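Local coordinates for protein cyanuric acid amidohydrolase (Azorhizobium caulinodans, PDB 4NQ3) that catalyses the hydrolytic opening of the s-triazine ring of cyanuric acid, giving carboxybiuret that spontaneously decarboxylates to biuret, a step in atrazine breakdown, at residues I144-V155 against E235-E243; S191-E201 against L218-S226. All coordinates share one frame; numbering follows the deposited sequence.

Contact 1: residues I144-V155 against E235-E243; sequences ITDPEDVHFVQV and EIVVLGMSE
V238 sits between two valines of the facing strand: its CG1 lies 4.0 Å from CG2 of V150, the two side chains crossing at about a right angle, while its CG2 runs alongside V153, 4.1 Å from V153 CG2. Setting CG1 anti to the backbone N (chi1 170°) sends one methyl to each neighbour. Cutting V238 back to an alanine is likely to open a gap beside V150 and V153, where its CG1 and CG2 now pack. Further along the same face V155 CG2 packs against I236 CG1 at 3.7 Å, both side chains pointing the same way. On the other face L239 CD1 comes within 4.0 Å of F152 CD2.

The backbones beneath are antiparallel. F152 and L239 form a hydrogen-bonded pair, with L239 N reaching F152 O at 2.8 Å, and Q154 and V237 form another. Between V150 and F152 the register slips by one: H151 N and F152 N both donate to L239 O, at 2.8 and 3.1 Å, which is a classic beta bulge. Beyond it M241 N, of a selenomethionine, bonds to D149 O, and I144 CD1 covers the CA of G240. The H151 ring has G240 CA at its edge, and its ND1 pairs with H253.

These are central strands of a four-stranded mixed sheet. Strand 235-242 has 106-113 on its far side and strand 150-157 has 223-227. Helix 125-141 lies on I236 and V238, helix 180-199 covers V150, V153 and V155, and strand 249-256 touches L239, H151 and M241.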
loop_
_atom_site.group_PDB
_atom_site.type_symbol
_atom_site.label_atom_id
_atom_site.label_comp_id
_atom_site.label_asym_id
_atom_site.label_seq_id
_atom_site.Cartn_x
_atom_site.Cartn_y
_atom_site.Cartn_z
ATOM N N ILE A 144 16.016 -5.713 40.868
ATOM C CA ILE A 144 14.791 -6.498 40.977
ATOM C C ILE A 144 15.099 -7.990 41.018
ATOM O O ILE A 144 15.721 -8.516 40.091
ATOM C CB ILE A 144 13.864 -6.267 39.771
ATOM C CG1 ILE A 144 13.287 -4.862 39.753
ATOM C CG2 ILE A 144 12.731 -7.262 39.774
ATOM C CD1 ILE A 144 12.340 -4.642 38.561
ATOM N N THR A 145 14.631 -8.694 42.045
ATOM C CA THR A 145 14.903 -10.135 42.114
ATOM C C THR A 145 13.618 -10.943 41.989
ATOM O O THR A 145 13.627 -12.056 41.462
ATOM C CB THR A 145 15.632 -10.521 43.403
ATOM O OG1 THR A 145 14.977 -9.904 44.512
ATOM C CG2 THR A 145 17.088 -10.049 43.352
ATOM N N ASP A 146 12.518 -10.365 42.462
ATOM C CA ASP A 146 11.201 -10.989 42.360
ATOM C C ASP A 146 10.574 -10.720 40.985
ATOM O O ASP A 146 10.303 -9.576 40.614
ATOM C CB ASP A 146 10.301 -10.469 43.482
ATOM C CG ASP A 146 9.050 -11.290 43.658
ATOM O OD1 ASP A 146 8.787 -12.156 42.790
ATOM O OD2 ASP A 146 8.359 -11.096 44.693
ATOM N N PRO A 147 10.349 -11.779 40.207
ATOM C CA PRO A 147 9.726 -11.543 38.905
ATOM C C PRO A 147 8.330 -10.897 39.008
ATOM O O PRO A 147 7.935 -10.196 38.087
ATOM C CB PRO A 147 9.653 -12.950 38.293
ATOM C CG PRO A 147 10.740 -13.694 38.963
ATOM C CD PRO A 147 10.762 -13.178 40.376
ATOM N N GLU A 148 7.599 -11.085 40.099
ATOM C CA GLU A 148 6.280 -10.462 40.162
ATOM C C GLU A 148 6.404 -8.947 40.246
ATOM O O GLU A 148 5.425 -8.229 40.052
ATOM C CB GLU A 148 5.451 -11.005 41.337
ATOM C CG GLU A 148 5.009 -12.461 41.156
ATOM C CD GLU A 148 4.066 -12.654 39.946
ATOM O OE1 GLU A 148 4.532 -13.133 38.877
ATOM O OE2 GLU A 148 2.861 -12.329 40.066
ATOM N N ASP A 149 7.620 -8.457 40.444
ATOM C CA ASP A 149 7.828 -7.023 40.502
ATOM C C ASP A 149 8.221 -6.470 39.141
ATOM O O ASP A 149 8.451 -5.276 39.006
ATOM C CB ASP A 149 8.894 -6.670 41.540
ATOM C CG ASP A 149 8.389 -6.837 42.960
ATOM O OD1 ASP A 149 7.190 -6.561 43.204
ATOM O OD2 ASP A 149 9.185 -7.242 43.833
ATOM N N VAL A 150 8.294 -7.335 38.137
ATOM C CA VAL A 150 8.518 -6.895 36.768
ATOM C C VAL A 150 7.178 -6.654 36.098
ATOM O O VAL A 150 6.299 -7.500 36.139
ATOM C CB VAL A 150 9.331 -7.934 35.965
ATOM C CG1 VAL A 150 9.303 -7.616 34.489
ATOM C CG2 VAL A 150 10.772 -7.995 36.474
ATOM N N HIS A 151 7.031 -5.517 35.435
ATOM C CA HIS A 151 5.739 -5.165 34.855
ATOM C C HIS A 151 5.727 -5.088 33.343
ATOM O O HIS A 151 4.674 -5.173 32.728
ATOM C CB HIS A 151 5.255 -3.842 35.438
ATOM C CG HIS A 151 4.710 -3.995 36.814
ATOM N ND1 HIS A 151 3.378 -4.262 37.053
ATOM C CD2 HIS A 151 5.318 -3.981 38.023
ATOM C CE1 HIS A 151 3.187 -4.388 38.352
ATOM N NE2 HIS A 151 4.348 -4.227 38.962
ATOM N N PHE A 152 6.895 -4.958 32.740
ATOM C CA PHE A 152 6.969 -4.791 31.313
ATOM C C PHE A 152 8.390 -5.008 30.835
ATOM O O PHE A 152 9.307 -4.419 31.371
ATOM C CB PHE A 152 6.501 -3.403 30.967
ATOM C CG PHE A 152 6.223 -3.200 29.528
ATOM C CD1 PHE A 152 5.021 -3.622 28.988
ATOM C CD2 PHE A 152 7.145 -2.542 28.718
ATOM C CE1 PHE A 152 4.732 -3.414 27.663
ATOM C CE2 PHE A 152 6.869 -2.332 27.368
ATOM C CZ PHE A 152 5.650 -2.764 26.842
ATOM N N VAL A 153 8.591 -5.906 29.883
ATOM C CA VAL A 153 9.915 -6.088 29.312
ATOM C C VAL A 153 9.889 -5.794 27.816
ATOM O O VAL A 153 9.284 -6.535 27.037
ATOM C CB VAL A 153 10.443 -7.492 29.565
ATOM C CG1 VAL A 153 11.853 -7.637 29.003
ATOM C CG2 VAL A 153 10.440 -7.736 31.047
ATOM N N GLN A 154 10.513 -4.681 27.431
ATOM C CA GLN A 154 10.616 -4.283 26.031
ATOM C C GLN A 154 11.848 -4.918 25.411
ATOM O O GLN A 154 12.900 -4.877 25.994
ATOM C CB GLN A 154 10.672 -2.759 25.930
ATOM C CG GLN A 154 10.740 -2.210 24.541
ATOM C CD GLN A 154 9.565 -2.631 23.710
ATOM O OE1 GLN A 154 8.408 -2.399 24.067
ATOM N NE2 GLN A 154 9.850 -3.284 22.594
ATOM N N VAL A 155 11.715 -5.521 24.244
ATOM C CA VAL A 155 12.861 -6.075 23.544
ATOM C C VAL A 155 12.855 -5.601 22.095
ATOM O O VAL A 155 11.826 -5.643 21.424
ATOM C CB VAL A 155 12.880 -7.613 23.592
ATOM C CG1 VAL A 155 13.875 -8.189 22.588
ATOM C CG2 VAL A 155 13.225 -8.059 24.966
ATOM N N GLU A 235 18.102 -5.211 22.123
ATOM C CA GLU A 235 18.103 -4.256 23.240
ATOM C C GLU A 235 17.028 -4.688 24.218
ATOM O O GLU A 235 15.903 -4.955 23.817
ATOM C CB GLU A 235 17.843 -2.841 22.775
ATOM C CG GLU A 235 18.666 -2.476 21.557
ATOM C CD GLU A 235 19.929 -1.706 21.909
ATOM O OE1 GLU A 235 19.984 -0.491 21.588
ATOM O OE2 GLU A 235 20.870 -2.322 22.480
ATOM N N ILE A 236 17.374 -4.772 25.494
ATOM C CA ILE A 236 16.413 -5.159 26.508
ATOM C C ILE A 236 16.210 -4.035 27.533
ATOM O O ILE A 236 17.180 -3.455 28.050
ATOM C CB ILE A 236 16.855 -6.427 27.232
ATOM C CG1 ILE A 236 16.697 -7.636 26.314
ATOM C CG2 ILE A 236 16.029 -6.644 28.484
ATOM C CD1 ILE A 236 17.796 -7.767 25.315
ATOM N N VAL A 237 14.950 -3.733 27.831
ATOM C CA VAL A 237 14.640 -2.771 28.874
ATOM C C VAL A 237 13.576 -3.355 29.773
ATOM O O VAL A 237 12.479 -3.644 29.304
ATOM C CB VAL A 237 14.134 -1.448 28.288
ATOM C CG1 VAL A 237 13.817 -0.488 29.393
ATOM C CG2 VAL A 237 15.187 -0.865 27.388
ATOM N N VAL A 238 13.901 -3.530 31.053
ATOM C CA VAL A 238 12.965 -4.064 32.049
ATOM C C VAL A 238 12.378 -2.938 32.904
ATOM O O VAL A 238 13.115 -2.170 33.505
ATOM C CB VAL A 238 13.656 -5.085 32.979
ATOM C CG1 VAL A 238 12.779 -5.439 34.142
ATOM C CG2 VAL A 238 14.070 -6.318 32.229
ATOM N N LEU A 239 11.057 -2.866 32.983
ATOM C CA LEU A 239 10.371 -1.891 33.828
ATOM C C LEU A 239 9.612 -2.594 34.947
ATOM O O LEU A 239 8.884 -3.563 34.707
ATOM C CB LEU A 239 9.394 -1.047 33.008
ATOM C CG LEU A 239 9.967 -0.385 31.774
ATOM C CD1 LEU A 239 8.846 0.248 30.988
ATOM C CD2 LEU A 239 10.976 0.652 32.198
ATOM N N GLY A 240 9.761 -2.103 36.172
ATOM C CA GLY A 240 9.115 -2.761 37.281
ATOM C C GLY A 240 8.993 -1.847 38.467
ATOM O O GLY A 240 9.322 -0.662 38.380
HETATM N N MSE A 241 8.485 -2.401 39.566
HETATM C CA MSE A 241 8.459 -1.720 40.849
HETATM C C MSE A 241 9.531 -2.308 41.759
HETATM O O MSE A 241 9.836 -3.508 41.698
HETATM C CB MSE A 241 7.089 -1.843 41.487
HETATM C CG MSE A 241 6.007 -1.305 40.621
HETATM SE SE MSE A 241 6.047 0.629 40.603
HETATM C CE MSE A 241 5.261 0.934 42.355
ATOM N N SER A 242 10.111 -1.455 42.593
ATOM C CA SER A 242 11.174 -1.874 43.482
ATOM C C SER A 242 11.180 -1.065 44.751
ATOM O O SER A 242 10.958 0.136 44.714
ATOM C CB SER A 242 12.534 -1.741 42.806
ATOM O OG SER A 242 13.578 -1.826 43.767
ATOM N N GLU A 243 11.483 -1.730 45.862
ATOM C CA GLU A 243 11.686 -1.053 47.136
ATOM C C GLU A 243 12.929 -0.147 47.093
ATOM O O GLU A 243 13.001 0.851 47.820
ATOM C CB GLU A 243 11.820 -2.069 48.270
ATOM C CG GLU A 243 10.638 -3.015 48.430
ATOM C CD GLU A 243 9.410 -2.344 49.035
ATOM O OE1 GLU A 243 9.554 -1.228 49.592
ATOM O OE2 GLU A 243 8.309 -2.948 48.980
#

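Contact 2: residues S191-E201 against L218-S226; sequences SALGIALALGE and LWSARASCS. With BR8 (barbituric acid), chain C.
I195 and A192 press the helix onto A223 and C225 of the strand, and this is the dense part of the contact. CD1 of I195 reaches the CB of A223 at 3.7 Å and also touches C225 SG; with CG1 anti to the carbonyl carbon and the chain extended beyond it (chi2 166°), that methyl is carried out to the strand. A192 CB meets A223 CB at 3.9 Å, and C225 SG rests against the helix backbone at A192 N and against the CB of S191. A196 CB rests on S220 CB.

The 191-199 part of helix 180-199 runs roughly antiparallel to 223-226, at 152° with axes 7.9 Å apart at closest. The helix joins the parallel neighbours 150-157 and 223-227 in a beta-alpha-beta crossover and packs on one face of their sheet, inside what is probably the second of three repeating units.

After the helix, G200 turns the chain with positive phi and the contact becomes polar and partly exposed. E201 OE2 lies at the guanidinium edge and accepts from R222 NH2 at 2.7 Å in a salt bridge, the nitrogen approaching from above the carboxylate plane; the two planes stand 85° apart. A221 N donates to the same oxygen at 3.1 Å from the opposite face. L199 CD1 sits over the centre of the guanidinium, 3.9 Å from CZ of R222. S220 OG holds the turn, accepting from R222 N at 2.7 Å and from A223 N in an ST turn and ST motif. More loosely, L193 CD2 brushes L218 CB at 4.2 Å, while W219 leaves the backbone away from the helix, and its side chain comes within about 3 Å (nearest atoms) of G340, a magnesium ligand.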
loop_
_atom_site.group_PDB
_atom_site.type_symbol
_atom_site.label_atom_id
_atom_site.label_comp_id
_atom_site.label_asym_id
_atom_site.label_seq_id
_atom_site.Cartn_x
_atom_site.Cartn_y
_atom_site.Cartn_z
ATOM N N SER A 191 11.947 -14.049 21.099
ATOM C CA SER A 191 12.261 -13.099 22.155
ATOM C C SER A 191 11.232 -13.127 23.278
ATOM O O SER A 191 11.584 -13.077 24.453
ATOM C CB SER A 191 12.345 -11.690 21.581
ATOM O OG SER A 191 13.418 -11.622 20.666
ATOM N N ALA A 192 9.956 -13.209 22.925
ATOM C CA ALA A 192 8.913 -13.236 23.935
ATOM C C ALA A 192 9.052 -14.483 24.827
ATOM O O ALA A 192 8.936 -14.402 26.049
ATOM C CB ALA A 192 7.549 -13.191 23.272
ATOM N N LEU A 193 9.340 -15.633 24.226
ATOM C CA LEU A 193 9.493 -16.847 25.022
ATOM C C LEU A 193 10.708 -16.717 25.919
ATOM O O LEU A 193 10.724 -17.212 27.044
ATOM C CB LEU A 193 9.618 -18.068 24.123
ATOM C CG LEU A 193 8.241 -18.358 23.548
ATOM C CD1 LEU A 193 8.287 -19.435 22.475
ATOM C CD2 LEU A 193 7.295 -18.693 24.682
ATOM N N GLY A 194 11.733 -16.037 25.413
ATOM C CA GLY A 194 12.925 -15.754 26.194
ATOM C C GLY A 194 12.572 -14.931 27.421
ATOM O O GLY A 194 13.025 -15.249 28.527
ATOM N N ILE A 195 11.755 -13.891 27.240
ATOM C CA ILE A 195 11.269 -13.123 28.374
ATOM C C ILE A 195 10.467 -14.023 29.315
ATOM O O ILE A 195 10.630 -13.976 30.546
ATOM C CB ILE A 195 10.392 -11.939 27.921
ATOM C CG1 ILE A 195 11.251 -10.897 27.213
ATOM C CG2 ILE A 195 9.701 -11.282 29.105
ATOM C CD1 ILE A 195 10.453 -9.887 26.452
ATOM N N ALA A 196 9.616 -14.858 28.730
ATOM C CA ALA A 196 8.781 -15.734 29.535
ATOM C C ALA A 196 9.692 -16.654 30.347
ATOM O O ALA A 196 9.540 -16.802 31.566
ATOM C CB ALA A 196 7.815 -16.538 28.647
ATOM N N LEU A 197 10.672 -17.227 29.663
ATOM C CA LEU A 197 11.588 -18.151 30.291
ATOM C C LEU A 197 12.301 -17.464 31.444
ATOM O O LEU A 197 12.537 -18.061 32.481
ATOM C CB LEU A 197 12.590 -18.682 29.274
ATOM C CG LEU A 197 13.655 -19.583 29.888
ATOM C CD1 LEU A 197 12.982 -20.688 30.642
ATOM C CD2 LEU A 197 14.549 -20.133 28.800
ATOM N N ALA A 198 12.662 -16.205 31.252
ATOM C CA ALA A 198 13.431 -15.489 32.254
ATOM C C ALA A 198 12.581 -15.095 33.463
ATOM O O ALA A 198 13.109 -14.923 34.568
ATOM C CB ALA A 198 14.073 -14.250 31.629
ATOM N N LEU A 199 11.276 -14.941 33.257
ATOM C CA LEU A 199 10.387 -14.535 34.337
ATOM C C LEU A 199 9.697 -15.753 34.952
ATOM O O LEU A 199 8.952 -15.645 35.921
ATOM C CB LEU A 199 9.352 -13.532 33.828
ATOM C CG LEU A 199 9.824 -12.202 33.224
ATOM C CD1 LEU A 199 8.635 -11.334 32.820
ATOM C CD2 LEU A 199 10.728 -11.428 34.182
ATOM N N GLY A 200 9.946 -16.924 34.391
ATOM C CA GLY A 200 9.371 -18.128 34.944
ATOM C C GLY A 200 7.915 -18.318 34.583
ATOM O O GLY A 200 7.198 -19.073 35.242
ATOM N N GLU A 201 7.466 -17.627 33.542
ATOM C CA GLU A 201 6.090 -17.786 33.076
ATOM C C GLU A 201 5.949 -19.042 32.210
ATOM O O GLU A 201 4.834 -19.520 31.957
ATOM C CB GLU A 201 5.640 -16.558 32.297
ATOM C CG GLU A 201 5.567 -15.279 33.129
ATOM C CD GLU A 201 5.244 -14.062 32.269
ATOM O OE1 GLU A 201 5.987 -13.804 31.292
ATOM O OE2 GLU A 201 4.236 -13.376 32.560
ATOM N N LEU A 218 1.496 -20.863 24.951
ATOM C CA LEU A 218 2.638 -20.389 25.718
ATOM C C LEU A 218 2.805 -18.904 25.463
ATOM O O LEU A 218 3.063 -18.503 24.328
ATOM C CB LEU A 218 3.907 -21.116 25.294
ATOM C CG LEU A 218 3.838 -22.635 25.272
ATOM C CD1 LEU A 218 5.060 -23.160 24.581
ATOM C CD2 LEU A 218 3.724 -23.181 26.678
ATOM N N TRP A 219 2.626 -18.082 26.491
ATOM C CA TRP A 219 2.858 -16.659 26.336
ATOM C C TRP A 219 3.194 -15.987 27.653
ATOM O O TRP A 219 2.924 -16.518 28.730
ATOM C CB TRP A 219 1.657 -15.957 25.690
ATOM C CG TRP A 219 0.322 -16.205 26.326
ATOM C CD1 TRP A 219 -0.602 -17.145 25.951
ATOM C CD2 TRP A 219 -0.259 -15.488 27.431
ATOM N NE1 TRP A 219 -1.713 -17.058 26.760
ATOM C CE2 TRP A 219 -1.525 -16.055 27.677
ATOM C CE3 TRP A 219 0.170 -14.426 28.236
ATOM C CZ2 TRP A 219 -2.364 -15.594 28.690
ATOM C CZ3 TRP A 219 -0.672 -13.972 29.248
ATOM C CH2 TRP A 219 -1.921 -14.559 29.463
ATOM N N SER A 220 3.824 -14.822 27.536
ATOM C CA SER A 220 4.149 -13.967 28.671
ATOM C C SER A 220 3.142 -12.833 28.787
ATOM O O SER A 220 2.696 -12.274 27.778
ATOM C CB SER A 220 5.559 -13.387 28.527
ATOM O OG SER A 220 5.680 -12.212 29.310
ATOM N N ALA A 221 2.798 -12.474 30.013
ATOM C CA ALA A 221 1.941 -11.315 30.237
ATOM C C ALA A 221 2.765 -10.019 30.269
ATOM O O ALA A 221 2.220 -8.933 30.478
ATOM C CB ALA A 221 1.164 -11.479 31.538
ATOM N N ARG A 222 4.072 -10.122 30.064
ATOM C CA ARG A 222 4.876 -8.938 30.227
ATOM C C ARG A 222 5.790 -8.636 29.052
ATOM O O ARG A 222 6.335 -7.526 28.944
ATOM C CB ARG A 222 5.669 -9.060 31.519
ATOM C CG ARG A 222 4.799 -8.591 32.666
ATOM C CD ARG A 222 5.164 -9.170 33.990
ATOM N NE ARG A 222 4.920 -10.600 34.040
ATOM C CZ ARG A 222 5.401 -11.371 35.001
ATOM N NH1 ARG A 222 6.103 -10.822 35.977
ATOM N NH2 ARG A 222 5.182 -12.675 34.995
ATOM N N ALA A 223 5.901 -9.596 28.140
ATOM C CA ALA A 223 6.745 -9.437 26.963
ATOM C C ALA A 223 6.199 -8.382 26.007
ATOM O O ALA A 223 5.005 -8.355 25.709
ATOM C CB ALA A 223 6.907 -10.784 26.236
ATOM N N SER A 224 7.080 -7.503 25.537
ATOM C CA SER A 224 6.735 -6.627 24.431
ATOM C C SER A 224 7.893 -6.566 23.431
ATOM O O SER A 224 8.918 -5.968 23.694
ATOM C CB SER A 224 6.382 -5.244 24.934
ATOM O OG SER A 224 6.225 -4.362 23.841
ATOM N N CYS A 225 7.736 -7.206 22.281
ATOM C CA CYS A 225 8.837 -7.315 21.333
ATOM C C CYS A 225 8.599 -6.574 20.035
ATOM O O CYS A 225 7.505 -6.611 19.474
ATOM C CB CYS A 225 9.098 -8.773 21.059
ATOM S SG CYS A 225 9.373 -9.592 22.624
ATOM N N SER A 226 9.639 -5.899 19.571
ATOM C CA SER A 226 9.584 -5.068 18.381
ATOM C C SER A 226 10.799 -5.390 17.510
ATOM O O SER A 226 11.952 -5.317 17.968
ATOM C CB SER A 226 9.553 -3.590 18.774
ATOM O OG SER A 226 9.570 -2.750 17.643
HETATM N N1 BR8 C . 8.537 -3.463 14.447
HETATM C C2 BR8 C . 8.168 -2.168 14.325
HETATM O O2 BR8 C . 8.934 -1.404 13.771
HETATM N N3 BR8 C . 6.960 -1.743 14.802
HETATM C C4 BR8 C . 6.052 -2.629 15.435
HETATM O O4 BR8 C . 4.974 -2.211 15.845
HETATM C C5 BR8 C . 6.367 -4.108 15.674
HETATM C C6 BR8 C . 7.733 -4.411 15.074
HETATM O O8 BR8 C . 8.162 -5.541 15.130
#

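Contacts 1 and 2 share one sheet and have centres about 11 Å apart. Strand 150-157 belongs to contact 1 and has strand 223-227 of contact 2 as its parallel neighbour; V153 O to S224 N at 2.8 Å and V155 O to S226 N at 2.9 Å are probable hydrogen bonds between them, and Q154 OE1 bonds to S224 OG. In sequence, 191-201 and 218-226 are nested within the loop closed by contact 1. The pairing is consistent with placing one of the three potential Ser-Lys dyads: K156 directly follows V155, and its NZ bonds to the OG of S226, the nucleophile. That OG lies 3.4 Å from N1 of the bound barbituric acid, whereas the side chain of Q154 stays about 8 Å from the ligand.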